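Local atomic coordinates of SH2 domain-containing protein 3C (Homo sapiens, PDB entry 3T6G), a protein that acts as a signalling adapter in cell adhesion and migration, its C-terminal Ras-GEF-like domain being locked in a closed form that cannot perform canonical exchange but binds BCAR1. Residues 19-24 with 279-284; 12-17 with 96-101. The protein carries 2 engineered substitutions. All blocks are in the same frame, centred on the assembly; numbering follows the deposited sequence.

Interaction 1: 19-24 with 279-284; sequences ATFQSL and TEFQMR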
ATOM      1  N   ALA A  19       6.709   5.111  21.352  1.00 80.82           N
ATOM      2  CA  ALA A  19       7.278   5.625  22.594  1.00 80.96           C
ATOM      3  C   ALA A  19       6.256   6.113  23.638  1.00 83.07           C
ATOM      4  O   ALA A  19       6.594   6.225  24.817  1.00 84.54           O
ATOM      5  CB  ALA A  19       8.294   6.725  22.286  1.00 79.19           C
ATOM      6  N   THR A  20       5.022   6.401  23.218  1.00 82.97           N
ATOM      7  CA  THR A  20       3.995   6.886  24.153  1.00 89.77           C
ATOM      8  C   THR A  20       2.871   5.882  24.424  1.00 90.96           C
ATOM      9  O   THR A  20       1.980   6.133  25.248  1.00 89.77           O
ATOM     10  CB  THR A  20       3.388   8.244  23.709  1.00 83.16           C
ATOM     11  OG1 THR A  20       2.737   8.109  22.434  1.00 85.06           O
ATOM     12  CG2 THR A  20       4.473   9.296  23.626  1.00 70.59           C
ATOM     13  N   PHE A  21       2.928   4.746  23.730  1.00 87.09           N
ATOM     14  CA  PHE A  21       1.959   3.672  23.903  1.00 76.67           C
ATOM     15  C   PHE A  21       2.064   3.079  25.311  1.00 82.18           C
ATOM     16  O   PHE A  21       3.162   2.818  25.807  1.00 86.39           O
ATOM     17  CB  PHE A  21       2.175   2.605  22.822  1.00 73.64           C
ATOM     18  CG  PHE A  21       1.281   1.394  22.962  1.00 75.63           C
ATOM     19  CD1 PHE A  21       0.055   1.345  22.326  1.00 74.95           C
ATOM     20  CD2 PHE A  21       1.674   0.306  23.721  1.00 79.33           C
ATOM     21  CE1 PHE A  21      -0.770   0.239  22.452  1.00 77.60           C
ATOM     22  CE2 PHE A  21       0.855  -0.807  23.848  1.00 84.82           C
ATOM     23  CZ  PHE A  21      -0.369  -0.838  23.209  1.00 80.90           C
ATOM     24  N   GLN A  22       0.917   2.904  25.962  1.00 79.09           N
ATOM     25  CA  GLN A  22       0.853   2.367  27.313  1.00 74.74           C
ATOM     26  C   GLN A  22      -0.259   1.331  27.327  1.00 77.64           C
ATOM     27  O   GLN A  22      -1.226   1.473  26.577  1.00 82.80           O
ATOM     28  CB  GLN A  22       0.522   3.477  28.313  1.00 87.29           C
ATOM     29  CG  GLN A  22       1.539   4.627  28.408  1.00 91.55           C
ATOM     30  CD  GLN A  22       1.034   5.798  29.269  1.00 90.40           C
ATOM     31  OE1 GLN A  22       0.119   6.528  28.867  1.00 94.61           O
ATOM     32  NE2 GLN A  22       1.632   5.977  30.449  1.00 79.86           N
ATOM     33  N   SER A  23      -0.120   0.297  28.165  1.00 77.75           N
ATOM     34  CA  SER A  23      -1.112  -0.777  28.295  1.00 73.52           C
ATOM     35  C   SER A  23      -0.734  -1.720  29.431  1.00 81.39           C
ATOM     36  O   SER A  23       0.303  -1.538  30.065  1.00 87.32           O
ATOM     37  CB  SER A  23      -1.207  -1.586  27.003  1.00 78.99           C
ATOM     38  OG  SER A  23      -2.082  -2.693  27.161  1.00 85.26           O
ATOM     39  N   LEU A  24      -1.569  -2.730  29.687  1.00 87.47           N
ATOM     40  CA  LEU A  24      -1.255  -3.758  30.691  1.00 89.54           C
ATOM     41  C   LEU A  24      -0.252  -4.761  30.134  1.00 93.79           C
ATOM     42  O   LEU A  24       0.558  -5.322  30.871  1.00100.56           O
ATOM     43  CB  LEU A  24      -2.512  -4.508  31.139  1.00 75.97           C
ATOM     44  CG  LEU A  24      -3.411  -3.901  32.209  1.00 83.28           C
ATOM     45  CD1 LEU A  24      -4.636  -4.783  32.359  1.00 89.07           C
ATOM     46  CD2 LEU A  24      -2.706  -3.756  33.570  1.00 80.16           C
ATOM     47  N   THR A 279      -0.092  -1.660  15.435  1.00 56.91           N
ATOM     48  CA  THR A 279       1.297  -1.446  14.984  1.00 53.01           C
ATOM     49  C   THR A 279       2.193  -0.873  16.083  1.00 60.11           C
ATOM     50  O   THR A 279       3.346  -1.298  16.249  1.00 65.64           O
ATOM     51  CB  THR A 279       1.378  -0.512  13.772  1.00 51.06           C
ATOM     52  OG1 THR A 279       0.642  -1.072  12.680  1.00 54.01           O
ATOM     53  CG2 THR A 279       2.830  -0.325  13.363  1.00 44.85           C
ATOM     54  N   GLU A 280       1.662   0.095  16.823  1.00 52.06           N
ATOM     55  CA  GLU A 280       2.336   0.596  18.012  1.00 58.56           C
ATOM     56  C   GLU A 280       2.650  -0.528  18.998  1.00 62.09           C
ATOM     57  O   GLU A 280       3.759  -0.610  19.530  1.00 68.49           O
ATOM     58  CB  GLU A 280       1.481   1.664  18.702  1.00 64.32           C
ATOM     59  CG  GLU A 280       0.885   2.701  17.749  1.00 63.54           C
ATOM     60  CD  GLU A 280       0.702   4.073  18.403  1.00 77.20           C
ATOM     61  OE1 GLU A 280      -0.147   4.866  17.939  1.00 82.58           O
ATOM     62  OE2 GLU A 280       1.420   4.373  19.376  1.00 85.58           O
ATOM     63  N   PHE A 281       1.677  -1.395  19.256  1.00 61.09           N
ATOM     64  CA  PHE A 281       1.929  -2.530  20.139  1.00 60.38           C
ATOM     65  C   PHE A 281       3.065  -3.382  19.549  1.00 58.73           C
ATOM     66  O   PHE A 281       4.018  -3.763  20.249  1.00 57.04           O
ATOM     67  CB  PHE A 281       0.662  -3.375  20.344  1.00 56.17           C
ATOM     68  CG  PHE A 281       0.938  -4.743  20.918  1.00 58.45           C
ATOM     69  CD1 PHE A 281       1.106  -4.920  22.288  1.00 63.29           C
ATOM     70  CD2 PHE A 281       1.033  -5.854  20.088  1.00 63.56           C
ATOM     71  CE1 PHE A 281       1.364  -6.190  22.826  1.00 70.70           C
ATOM     72  CE2 PHE A 281       1.288  -7.132  20.613  1.00 62.32           C
ATOM     73  CZ  PHE A 281       1.462  -7.303  21.979  1.00 58.99           C
ATOM     74  N   GLN A 282       2.978  -3.654  18.251  1.00 49.49           N
ATOM     75  CA  GLN A 282       4.007  -4.453  17.598  1.00 55.98           C
ATOM     76  C   GLN A 282       5.393  -3.825  17.644  1.00 63.79           C
ATOM     77  O   GLN A 282       6.355  -4.474  18.046  1.00 68.40           O
ATOM     78  CB  GLN A 282       3.575  -4.821  16.192  1.00 51.80           C
ATOM     79  CG  GLN A 282       2.300  -5.658  16.245  1.00 61.32           C
ATOM     80  CD  GLN A 282       1.741  -5.984  14.894  1.00 56.08           C
ATOM     81  OE1 GLN A 282       2.267  -5.549  13.883  1.00 61.02           O
ATOM     82  NE2 GLN A 282       0.650  -6.739  14.866  1.00 55.53           N
ATOM     83  N   MET A 283       5.498  -2.556  17.270  1.00 61.69           N
ATOM     84  CA  MET A 283       6.793  -1.901  17.308  1.00 58.95           C
ATOM     85  C   MET A 283       7.442  -2.047  18.681  1.00 63.84           C
ATOM     86  O   MET A 283       8.594  -2.442  18.786  1.00 70.44           O
ATOM     87  CB  MET A 283       6.674  -0.435  16.880  1.00 62.12           C
ATOM     88  CG  MET A 283       6.181  -0.301  15.453  1.00 54.89           C
ATOM     89  SD  MET A 283       5.823   1.387  14.977  1.00 67.81           S
ATOM     90  CE  MET A 283       7.506   2.045  14.853  1.00 53.86           C
ATOM     91  N   ARG A 284       6.689  -1.755  19.733  1.00 70.27           N
ATOM     92  CA  ARG A 284       7.181  -1.889  21.106  1.00 71.05           C
ATOM     93  C   ARG A 284       7.533  -3.325  21.483  1.00 76.10           C
ATOM     94  O   ARG A 284       8.577  -3.591  22.094  1.00 78.04           O
ATOM     95  CB  ARG A 284       6.138  -1.347  22.077  1.00 72.76           C
ATOM     96  CG  ARG A 284       6.166   0.164  22.212  1.00 61.44           C
ATOM     97  CD  ARG A 284       7.319   0.543  23.101  1.00 64.85           C
ATOM     98  NE  ARG A 284       7.025   1.781  23.801  1.00 86.95           N
ATOM     99  CZ  ARG A 284       6.736   1.872  25.092  1.00 88.69           C
ATOM    100  NH1 ARG A 284       6.717   0.786  25.850  1.00 78.78           N
ATOM    101  NH2 ARG A 284       6.483   3.062  25.621  1.00102.38           N
TER
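F21 projects from the loop 19-24 onto helix 279-287 and meets E280 and F281, while R284, one turn further along the helix, reaches back to the loop backbone. F21 has the most surface buried in the contact. With CG anti to the backbone N (chi1 176°), its ring is directed at the helix, where CD1 lies 3.9 Å from CB of E280. Its far end meets the second phenylalanine: CZ of F21 is 4.0 Å from CB of F281, and CA of F281 sits over one face of the F21 ring, displaced toward the rim. CE2 of F21 comes to the edge of the F281 ring, near its plane. E280 also flanks the phenylalanine, its OE2 standing 3.9 Å from CB of F21 while probably also accepting from N of N17.

R284 supplies the polar part; its chain bends at chi2 (-78°), which turns CD aside, and at its end the guanidinium lies against the carbonyls of the loop. NH2 of R284 makes a weak hydrogen bond to O of A19 at 3.3 Å, with an angle of 151° at the hydrogen. O of F21 is equally close to NH2 but lies over a face of the guanidinium, a poor direction for a bond. NH1 is bonded to OD1 of N30, so the group links two parts of the N-terminal loop. An alanine in place of R284 would probably leave O of A19 without its weak donor and OD1 of N30 without its bond from NH1, so that this part of the loop is held less firmly.

The contact lays the N-terminal loop, ahead of helix 35-46, on helix 279-287 of the Ras-GEF-like domain. E275 of helix 271-276 touches both phenylalanines, and M109 of helix 93-115 packs against F281.

Interaction 2: 12-17 with 96-101; sequences VTSSFN and RLDLLE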
ATOM      1  N   VAL A  12       3.064  15.648   8.636  1.00 73.69           N
ATOM      2  CA  VAL A  12       4.496  15.633   8.400  1.00 79.56           C
ATOM      3  C   VAL A  12       5.183  14.643   9.326  1.00 87.23           C
ATOM      4  O   VAL A  12       6.383  14.373   9.205  1.00 84.66           O
ATOM      5  CB  VAL A  12       5.077  17.038   8.611  1.00 85.68           C
ATOM      6  CG1 VAL A  12       6.243  17.000   9.597  1.00 88.95           C
ATOM      7  CG2 VAL A  12       5.483  17.625   7.275  1.00 73.61           C
ATOM      8  N   THR A  13       4.391  14.088  10.234  1.00 92.01           N
ATOM      9  CA  THR A  13       4.883  13.222  11.285  1.00 88.67           C
ATOM     10  C   THR A  13       4.041  11.945  11.318  1.00 86.98           C
ATOM     11  O   THR A  13       2.852  11.974  10.990  1.00 82.94           O
ATOM     12  CB  THR A  13       4.793  13.956  12.626  1.00 93.88           C
ATOM     13  OG1 THR A  13       6.089  14.004  13.239  1.00 97.02           O
ATOM     14  CG2 THR A  13       3.784  13.279  13.552  1.00 92.37           C
ATOM     15  N   SER A  14       4.646  10.821  11.697  1.00 85.72           N
ATOM     16  CA  SER A  14       3.924   9.550  11.653  1.00 80.77           C
ATOM     17  C   SER A  14       2.811   9.519  12.682  1.00 69.42           C
ATOM     18  O   SER A  14       2.975   9.991  13.799  1.00 66.70           O
ATOM     19  CB  SER A  14       4.858   8.352  11.881  1.00 86.41           C
ATOM     20  OG  SER A  14       4.126   7.133  11.954  1.00 75.63           O
ATOM     21  N   SER A  15       1.676   8.945  12.308  1.00 65.47           N
ATOM     22  CA  SER A  15       0.567   8.861  13.234  1.00 68.81           C
ATOM     23  C   SER A  15       0.733   7.710  14.270  1.00 79.47           C
ATOM     24  O   SER A  15      -0.095   7.547  15.178  1.00 76.15           O
ATOM     25  CB  SER A  15      -0.735   8.733  12.460  1.00 73.25           C
ATOM     26  OG  SER A  15      -1.402   7.548  12.853  1.00 84.27           O
ATOM     27  N   PHE A  16       1.805   6.925  14.140  1.00 72.97           N
ATOM     28  CA  PHE A  16       2.149   5.919  15.146  1.00 66.66           C
ATOM     29  C   PHE A  16       3.164   6.517  16.100  1.00 71.18           C
ATOM     30  O   PHE A  16       4.156   7.084  15.654  1.00 76.57           O
ATOM     31  CB  PHE A  16       2.785   4.679  14.500  1.00 61.18           C
ATOM     32  CG  PHE A  16       1.897   3.966  13.522  1.00 55.09           C
ATOM     33  CD1 PHE A  16       0.556   3.751  13.803  1.00 42.42           C
ATOM     34  CD2 PHE A  16       2.408   3.510  12.311  1.00 59.17           C
ATOM     35  CE1 PHE A  16      -0.266   3.083  12.891  1.00 50.98           C
ATOM     36  CE2 PHE A  16       1.590   2.841  11.388  1.00 60.47           C
ATOM     37  CZ  PHE A  16       0.250   2.637  11.675  1.00 55.28           C
ATOM     38  N   ASN A  17       2.950   6.385  17.406  1.00 72.60           N
ATOM     39  CA  ASN A  17       3.964   6.834  18.353  1.00 75.96           C
ATOM     40  C   ASN A  17       4.235   5.826  19.452  1.00 81.46           C
ATOM     41  O   ASN A  17       3.782   5.991  20.593  1.00 81.86           O
ATOM     42  CB  ASN A  17       3.622   8.199  18.954  1.00 81.43           C
ATOM     43  CG  ASN A  17       4.811   8.825  19.663  1.00 96.81           C
ATOM     44  OD1 ASN A  17       5.861   8.190  19.804  1.00104.75           O
ATOM     45  ND2 ASN A  17       4.653  10.066  20.121  1.00101.51           N
ATOM     46  N   ARG A  96       0.589   6.797   3.520  1.00 60.77           N
ATOM     47  CA  ARG A  96       1.313   5.775   2.762  1.00 57.68           C
ATOM     48  C   ARG A  96       2.492   5.186   3.549  1.00 62.70           C
ATOM     49  O   ARG A  96       2.729   3.970   3.536  1.00 57.58           O
ATOM     50  CB  ARG A  96       1.832   6.338   1.447  1.00 56.02           C
ATOM     51  CG  ARG A  96       0.833   6.348   0.314  1.00 66.76           C
ATOM     52  CD  ARG A  96       1.535   6.765  -0.992  1.00 71.44           C
ATOM     53  NE  ARG A  96       2.105   8.106  -0.882  1.00 70.04           N
ATOM     54  CZ  ARG A  96       1.503   9.198  -1.335  1.00 61.66           C
ATOM     55  NH1 ARG A  96       0.326   9.099  -1.934  1.00 64.55           N
ATOM     56  NH2 ARG A  96       2.065  10.384  -1.178  1.00 51.61           N
ATOM     57  N   LEU A  97       3.246   6.040   4.229  1.00 55.48           N
ATOM     58  CA  LEU A  97       4.372   5.521   4.977  1.00 56.82           C
ATOM     59  C   LEU A  97       3.899   4.697   6.182  1.00 67.43           C
ATOM     60  O   LEU A  97       4.481   3.655   6.467  1.00 69.32           O
ATOM     61  CB  LEU A  97       5.326   6.639   5.386  1.00 52.34           C
ATOM     62  CG  LEU A  97       6.089   7.294   4.232  1.00 57.04           C
ATOM     63  CD1 LEU A  97       7.060   8.321   4.778  1.00 58.80           C
ATOM     64  CD2 LEU A  97       6.838   6.255   3.432  1.00 54.09           C
ATOM     65  N   ASP A  98       2.838   5.152   6.860  1.00 58.23           N
ATOM     66  CA  ASP A  98       2.271   4.431   8.004  1.00 55.34           C
ATOM     67  C   ASP A  98       1.742   3.058   7.607  1.00 59.53           C
ATOM     68  O   ASP A  98       1.962   2.076   8.314  1.00 60.39           O
ATOM     69  CB  ASP A  98       1.127   5.210   8.660  1.00 40.67           C
ATOM     70  CG  ASP A  98       1.615   6.375   9.458  1.00 53.89           C
ATOM     71  OD1 ASP A  98       2.816   6.367   9.829  1.00 58.98           O
ATOM     72  OD2 ASP A  98       0.799   7.293   9.714  1.00 59.22           O
ATOM     73  N   LEU A  99       1.012   3.001   6.499  1.00 50.69           N
ATOM     74  CA  LEU A  99       0.535   1.727   6.007  1.00 53.57           C
ATOM     75  C   LEU A  99       1.701   0.810   5.641  1.00 60.87           C
ATOM     76  O   LEU A  99       1.557  -0.395   5.689  1.00 60.17           O
ATOM     77  CB  LEU A  99      -0.397   1.884   4.810  1.00 48.72           C
ATOM     78  CG  LEU A  99      -1.803   2.421   5.044  1.00 53.66           C
ATOM     79  CD1 LEU A  99      -2.507   2.585   3.685  1.00 53.02           C
ATOM     80  CD2 LEU A  99      -2.589   1.481   5.936  1.00 53.75           C
ATOM     81  N   LEU A 100       2.846   1.370   5.262  1.00 67.07           N
ATOM     82  CA  LEU A 100       3.986   0.523   4.918  1.00 61.99           C
ATOM     83  C   LEU A 100       4.640  -0.041   6.190  1.00 66.43           C
ATOM     84  O   LEU A 100       5.070  -1.204   6.208  1.00 74.29           O
ATOM     85  CB  LEU A 100       5.017   1.249   4.033  1.00 54.07           C
ATOM     86  CG  LEU A 100       4.698   1.455   2.538  1.00 58.19           C
ATOM     87  CD1 LEU A 100       5.636   2.488   1.905  1.00 57.71           C
ATOM     88  CD2 LEU A 100       4.741   0.173   1.741  1.00 51.96           C
ATOM     89  N   GLU A 101       4.720   0.765   7.249  1.00 59.27           N
ATOM     90  CA  GLU A 101       5.235   0.258   8.519  1.00 64.00           C
ATOM     91  C   GLU A 101       4.313  -0.840   9.007  1.00 62.81           C
ATOM     92  O   GLU A 101       4.766  -1.883   9.479  1.00 61.80           O
ATOM     93  CB  GLU A 101       5.321   1.343   9.590  1.00 65.59           C
ATOM     94  CG  GLU A 101       5.820   0.819  10.946  1.00 66.96           C
ATOM     95  CD  GLU A 101       7.335   0.630  10.999  1.00 76.12           C
ATOM     96  OE1 GLU A 101       8.047   1.441  10.373  1.00 85.37           O
ATOM     97  OE2 GLU A 101       7.822  -0.314  11.662  1.00 68.16           O
TER
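S14 and S15 of the loop 12-17 both bind the carboxylate of D98, one oxygen each, and these two hydrogen bonds form the polar part of the contact. The hydroxyl of S14 donates to OD1 of D98, the OG to OD1 distance being 2.6 Å. The backbone N of S15 donates to OD2 of D98 at 3.2 Å, with an angle of 159° at the hydrogen. Both donors arrive on the syn side of their oxygen, somewhat more than 20° out of the carboxylate plane. Two donors from adjacent residues thus hold the buried carboxylate at both oxygens, which should limit its rotation and would probably offset part of the cost of burying its charge.

A further bond shapes the loop itself. OG of S14 is anti to its backbone N (chi1 175°), which places it to accept from N of F16 at 3.2 Å. This is an ST turn, and through it the same hydroxyl serves as donor to D98 and acceptor within the loop.

Ring contacts come from F16, which runs alongside the D98 side chain, the two pointing opposite ways. The van der Waals part is CE2 of F16 at 3.6 Å from CB of D98. Separately, the backbone O of D98 lies at the edge of the ring, near its plane, 3.2 Å from CE2 of F16, a polar atom set against the aromatic rim. CB of E101, one turn later, is a more distant neighbour at 4.4 Å from CE2 of F16.

E101 itself turns its carboxylate to R299 of helix 296-314. The arrangement fastens the N-terminal loop to helix 93-115, with F16 also touching V64 of helix 50-64 and both T279 and E280 of helix 279-287.

Interactions 1 and 2 lie 14 Å apart between centres and fasten successive parts of one N-terminal loop, 12-17 and 19-24, to two different helices of the Ras-GEF-like domain, 93-115 and 279-287. E280 connects them directly: while it packs against F21 in interaction 1, its OE2 is 3.2 Å from N of N17 in interaction 2, probably a hydrogen bond. T279 adds a second bridge, its OG1 lying 3.9 Å from CZ of F16 and also bonded to R102 of helix 93-115. That bond, with E101 touching M283, shows that the two helices adjoin, and the loop spans them there. Neither contact is touched by the other protein chain.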